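Local coordinates for protein transcriptional regulator, TetR family (PDB 3EUP) that probably binds operator DNA through an N-terminal helix-turn-helix domain and regulates transcription as a dimer, in the manner of TetR-family proteins, at residues Thr12-Phe15 with Ile16-Ser19; Thr159-Ala162 with Phe163-Ala167. All coordinates share one frame; numbering follows the deposited sequence.

Interaction 1 (Thr12-Phe15 with Ile16-Ser19)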
loop_
_atom_site.group_PDB
_atom_site.type_symbol
_atom_site.label_atom_id
_atom_site.label_comp_id
_atom_site.label_asym_id
_atom_site.label_seq_id
_atom_site.Cartn_x
_atom_site.Cartn_y
_atom_site.Cartn_z
ATOM N N THR A 12 20.271 -24.775 6.813
ATOM C CA THR A 12 21.028 -23.575 6.522
ATOM C C THR A 12 20.183 -22.646 5.661
ATOM O O THR A 12 20.105 -21.419 5.910
ATOM C CB THR A 12 22.358 -23.916 5.838
ATOM O OG1 THR A 12 23.079 -24.815 6.672
ATOM C CG2 THR A 12 23.181 -22.666 5.642
ATOM N N ARG A 13 19.511 -23.246 4.675
ATOM C CA ARG A 13 18.587 -22.539 3.805
ATOM C C ARG A 13 17.493 -21.823 4.590
ATOM O O ARG A 13 17.214 -20.649 4.348
ATOM C CB ARG A 13 17.974 -23.516 2.798
ATOM C CG ARG A 13 16.998 -22.867 1.833
ATOM C CD ARG A 13 16.607 -23.808 0.703
ATOM N NE ARG A 13 15.752 -23.120 -0.231
ATOM C CZ ARG A 13 14.476 -22.834 -0.003
ATOM N NH1 ARG A 13 13.872 -23.226 1.116
ATOM N NH2 ARG A 13 13.790 -22.167 -0.916
ATOM N N GLN A 14 16.899 -22.517 5.543
ATOM C CA GLN A 14 15.852 -21.938 6.370
ATOM C C GLN A 14 16.358 -20.818 7.292
ATOM O O GLN A 14 15.698 -19.795 7.465
ATOM C CB GLN A 14 15.162 -23.040 7.198
ATOM C CG GLN A 14 13.972 -22.556 8.007
ATOM C CD GLN A 14 12.866 -21.958 7.148
ATOM O OE1 GLN A 14 12.691 -22.315 5.970
ATOM N NE2 GLN A 14 12.104 -21.024 7.740
ATOM N N PHE A 15 17.532 -21.006 7.871
ATOM C CA PHE A 15 18.172 -19.943 8.624
ATOM C C PHE A 15 18.416 -18.695 7.761
ATOM O O PHE A 15 18.246 -17.574 8.243
ATOM C CB PHE A 15 19.506 -20.416 9.235
ATOM C CG PHE A 15 20.317 -19.294 9.828
ATOM C CD1 PHE A 15 20.056 -18.836 11.124
ATOM C CD2 PHE A 15 21.333 -18.687 9.089
ATOM C CE1 PHE A 15 20.788 -17.755 11.669
ATOM C CE2 PHE A 15 22.072 -17.623 9.629
ATOM C CZ PHE A 15 21.792 -17.150 10.925
ATOM N N ILE A 16 18.863 -18.892 6.513
ATOM C CA ILE A 16 19.079 -17.782 5.636
ATOM C C ILE A 16 17.757 -17.046 5.446
ATOM O O ILE A 16 17.724 -15.828 5.508
ATOM C CB ILE A 16 19.611 -18.156 4.205
ATOM C CG1 ILE A 16 20.955 -18.860 4.223
ATOM C CG2 ILE A 16 19.742 -16.898 3.376
ATOM C CD1 ILE A 16 21.932 -18.171 5.005
ATOM N N ILE A 17 16.682 -17.794 5.191
ATOM C CA ILE A 17 15.363 -17.189 4.913
ATOM C C ILE A 17 14.930 -16.375 6.117
ATOM O O ILE A 17 14.586 -15.183 5.997
ATOM C CB ILE A 17 14.305 -18.236 4.559
ATOM C CG1 ILE A 17 14.616 -18.869 3.192
ATOM C CG2 ILE A 17 12.914 -17.587 4.502
ATOM C CD1 ILE A 17 13.864 -20.204 2.900
ATOM N N GLU A 18 15.013 -17.004 7.286
ATOM C CA GLU A 18 14.594 -16.385 8.550
ATOM C C GLU A 18 15.363 -15.111 8.872
ATOM O O GLU A 18 14.775 -14.151 9.324
ATOM C CB GLU A 18 14.711 -17.399 9.703
ATOM C CG GLU A 18 13.617 -18.421 9.574
ATOM C CD GLU A 18 13.699 -19.559 10.512
ATOM O OE1 GLU A 18 14.515 -19.509 11.489
ATOM O OE2 GLU A 18 12.910 -20.505 10.248
ATOM N N SER A 19 16.667 -15.110 8.608
ATOM C CA SER A 19 17.543 -14.000 8.963
ATOM C C SER A 19 17.365 -12.843 8.025
ATOM O O SER A 19 17.530 -11.684 8.425
ATOM C CB SER A 19 19.011 -14.422 8.851
ATOM O OG SER A 19 19.282 -15.418 9.790
#

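Interaction 2 (Thr159-Ala162 with Phe163-Ala167)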
loop_
_atom_site.group_PDB
_atom_site.type_symbol
_atom_site.label_atom_id
_atom_site.label_comp_id
_atom_site.label_asym_id
_atom_site.label_seq_id
_atom_site.Cartn_x
_atom_site.Cartn_y
_atom_site.Cartn_z
ATOM N N THR A 159 -18.088 -11.553 -3.075
ATOM C CA THR A 159 -16.831 -11.112 -3.714
ATOM C C THR A 159 -16.542 -9.649 -3.418
ATOM O O THR A 159 -15.407 -9.283 -3.026
ATOM C CB THR A 159 -16.840 -11.357 -5.233
ATOM O OG1 THR A 159 -16.912 -12.753 -5.467
ATOM C CG2 THR A 159 -15.552 -10.863 -5.883
ATOM N N LYS A 160 -17.550 -8.795 -3.596
ATOM C CA LYS A 160 -17.416 -7.378 -3.240
ATOM C C LYS A 160 -16.957 -7.130 -1.783
ATOM O O LYS A 160 -16.060 -6.298 -1.526
ATOM C CB LYS A 160 -18.712 -6.591 -3.483
ATOM C CG LYS A 160 -18.622 -5.147 -2.998
ATOM C CD LYS A 160 -19.724 -4.242 -3.512
ATOM C CE LYS A 160 -20.931 -4.206 -2.620
ATOM N NZ LYS A 160 -21.878 -3.170 -3.105
ATOM N N ILE A 161 -17.571 -7.823 -0.837
ATOM C CA ILE A 161 -17.205 -7.695 0.571
ATOM C C ILE A 161 -15.762 -8.171 0.838
ATOM O O ILE A 161 -14.986 -7.506 1.544
ATOM C CB ILE A 161 -18.195 -8.436 1.527
ATOM C CG1 ILE A 161 -19.515 -7.672 1.605
ATOM C CG2 ILE A 161 -17.597 -8.532 2.949
ATOM C CD1 ILE A 161 -20.408 -7.955 0.453
ATOM N N ALA A 162 -15.408 -9.282 0.225
ATOM C CA ALA A 162 -14.092 -9.880 0.423
ATOM C C ALA A 162 -12.982 -8.925 -0.087
ATOM O O ALA A 162 -12.004 -8.702 0.613
ATOM C CB ALA A 162 -14.033 -11.284 -0.277
ATOM N N PHE A 163 -13.153 -8.341 -1.268
ATOM C CA PHE A 163 -12.149 -7.394 -1.799
ATOM C C PHE A 163 -12.138 -6.103 -0.996
ATOM O O PHE A 163 -11.090 -5.574 -0.759
ATOM C CB PHE A 163 -12.304 -7.084 -3.292
ATOM C CG PHE A 163 -11.728 -8.140 -4.197
ATOM C CD1 PHE A 163 -10.377 -8.441 -4.165
ATOM C CD2 PHE A 163 -12.536 -8.822 -5.088
ATOM C CE1 PHE A 163 -9.851 -9.411 -4.977
ATOM C CE2 PHE A 163 -12.016 -9.810 -5.928
ATOM C CZ PHE A 163 -10.670 -10.100 -5.886
ATOM N N SER A 164 -13.288 -5.645 -0.526
ATOM C CA SER A 164 -13.344 -4.418 0.262
ATOM C C SER A 164 -12.659 -4.537 1.611
ATOM O O SER A 164 -12.059 -3.567 2.070
ATOM C CB SER A 164 -14.778 -3.963 0.475
ATOM O OG SER A 164 -15.388 -3.805 -0.797
ATOM N N MET A 165 -12.760 -5.705 2.228
ATOM C CA MET A 165 -12.099 -6.021 3.502
ATOM C C MET A 165 -10.602 -5.890 3.320
ATOM O O MET A 165 -9.927 -5.250 4.128
ATOM C CB MET A 165 -12.419 -7.475 3.976
ATOM C CG MET A 165 -13.865 -7.750 4.503
ATOM S SD MET A 165 -14.169 -9.524 4.944
ATOM C CE MET A 165 -12.907 -9.658 6.233
ATOM N N ILE A 166 -10.099 -6.526 2.261
ATOM C CA ILE A 166 -8.695 -6.493 1.903
ATOM C C ILE A 166 -8.224 -5.077 1.706
ATOM O O ILE A 166 -7.215 -4.669 2.261
ATOM C CB ILE A 166 -8.422 -7.386 0.674
ATOM C CG1 ILE A 166 -8.599 -8.864 1.091
ATOM C CG2 ILE A 166 -7.000 -7.100 0.095
ATOM C CD1 ILE A 166 -8.588 -9.910 -0.058
ATOM N N ALA A 167 -9.010 -4.284 0.990
ATOM C CA ALA A 167 -8.684 -2.895 0.792
ATOM C C ALA A 167 -8.617 -2.163 2.101
ATOM O O ALA A 167 -7.715 -1.354 2.329
ATOM C CB ALA A 167 -9.702 -2.220 -0.159
#

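Interaction 1 (Thr12-Phe15 with Ile16-Ser19)
Successive i to i+4 backbone hydrogen bonds join Thr-12 to Ile-16, Arg-13 to Ile-17, Gln-14 to Glu-18 and Phe-15 to Ser-19, so the two segments form one unbroken alpha-helical run within helix 10-31. The last carbonyl is gripped twice: Phe-15 O accepts from Ser-19 N at 2.9 Å and from Ser-19 OG at 2.8 Å, the two donors coming from opposite faces of the carbonyl plane. The hydroxyl that makes the second bond also lies over one face of the Phe-15 ring, with Ser-19 OG 3.2 Å above the plane, displaced toward the rim. One residue back on each side, Gln-14 NE2 donates a nearly straight bond of 2.7 Å to Glu-18 OE2. The acceptor lies in the Gln-14 amide plane, while NE2 meets it on the anti side, somewhat out of the carboxylate plane; the two planes are 71° apart. A bend at chi2 (60°) brings the Gln-14 amide back to this carboxylate. The extended Arg-13 instead lays its guanidinium across the end of Ile-17, whose CD1 sits over one face, 3.5 Å from Arg-13 NH1. Ile-16 and Ile-17 are buried, Ile-16 against Phe-52 and Thr-41, Ile-17 against Ala-61 and Tyr-65. Helix 10-31 is thus amphipathic here and packs against helices 34-41 and 55-78, as in the N-terminal DNA-binding domain of TetR-family proteins.

Interaction 2 (Thr159-Ala162 with Phe163-Ala167)
Lys-160 O takes two hydrogen bonds from Ser-164, one from OG at 2.7 Å and one from the backbone N at 3.0 Å. The donors approach from opposite faces of the carbonyl plane, and the serine chi1 of -56°, with OG beside its own backbone N, is what turns the hydroxyl back to the preceding turn. This serine-to-carbonyl bond lies on helix 158-179, which with helix 182-197 and their counterparts in the second subunit builds a four-helix dimer interface, the usual mode of association in the TetR family. Ser-164 OG is also hydrogen-bonded to Ser-191 of the second subunit, so the buried hydroxyl links its own helix to the partner. Lys-160 NZ forms salt bridges with Asp-194 and Glu-190 of the second subunit; flanked by two carboxylates, the amine is probably kept charged.

The backbone continues the alpha-helical pattern: Phe-163 N bonds to Thr-159 O, Met-165 N bonds to Ile-161 O at 2.9 Å, and the next bond, from Ile-166 N to Ala-162 O, is weak at 3.3 Å. Outward from this scaffold, Thr-159 and Phe-163 run side by side in the same direction, and the phenylalanine ring stacks with Tyr-184 of the second subunit. Ala-162 touches Val-140 of helix 122-148, while Met-165 reaches Leu-139 there and Leu-192 and Leu-195 of helix 182-197. The Met-165 and Ile-161 side chains cross at a slant, with Met-165 SD 4.1 Å from Ile-161 CG2. On the threonine side it is the methyl that touches the ring: Thr-159 CG2 lies 3.7 Å from both CD2 and CE2 of Phe-163.

How the interactions relate
Interactions 1 and 2 share no helix: their centres are 34 Å apart, on opposite sides of the chain's centre, and their nearest atoms are about 23 Å apart. Both are single helical runs in which a serine hydroxyl returns to the carbonyl four residues back, but the surroundings differ. Interaction 1 is only partly buried; its Gln-14, Glu-18 and Ser-19 side chains make their hydrogen bonds within the helix, and it packs on helices 34-41 and 55-78 of the same chain. Interaction 2 is buried, and its charged and aromatic groups find partners on the second subunit. One thus belongs to the predicted DNA-binding end, the other to the dimer interface.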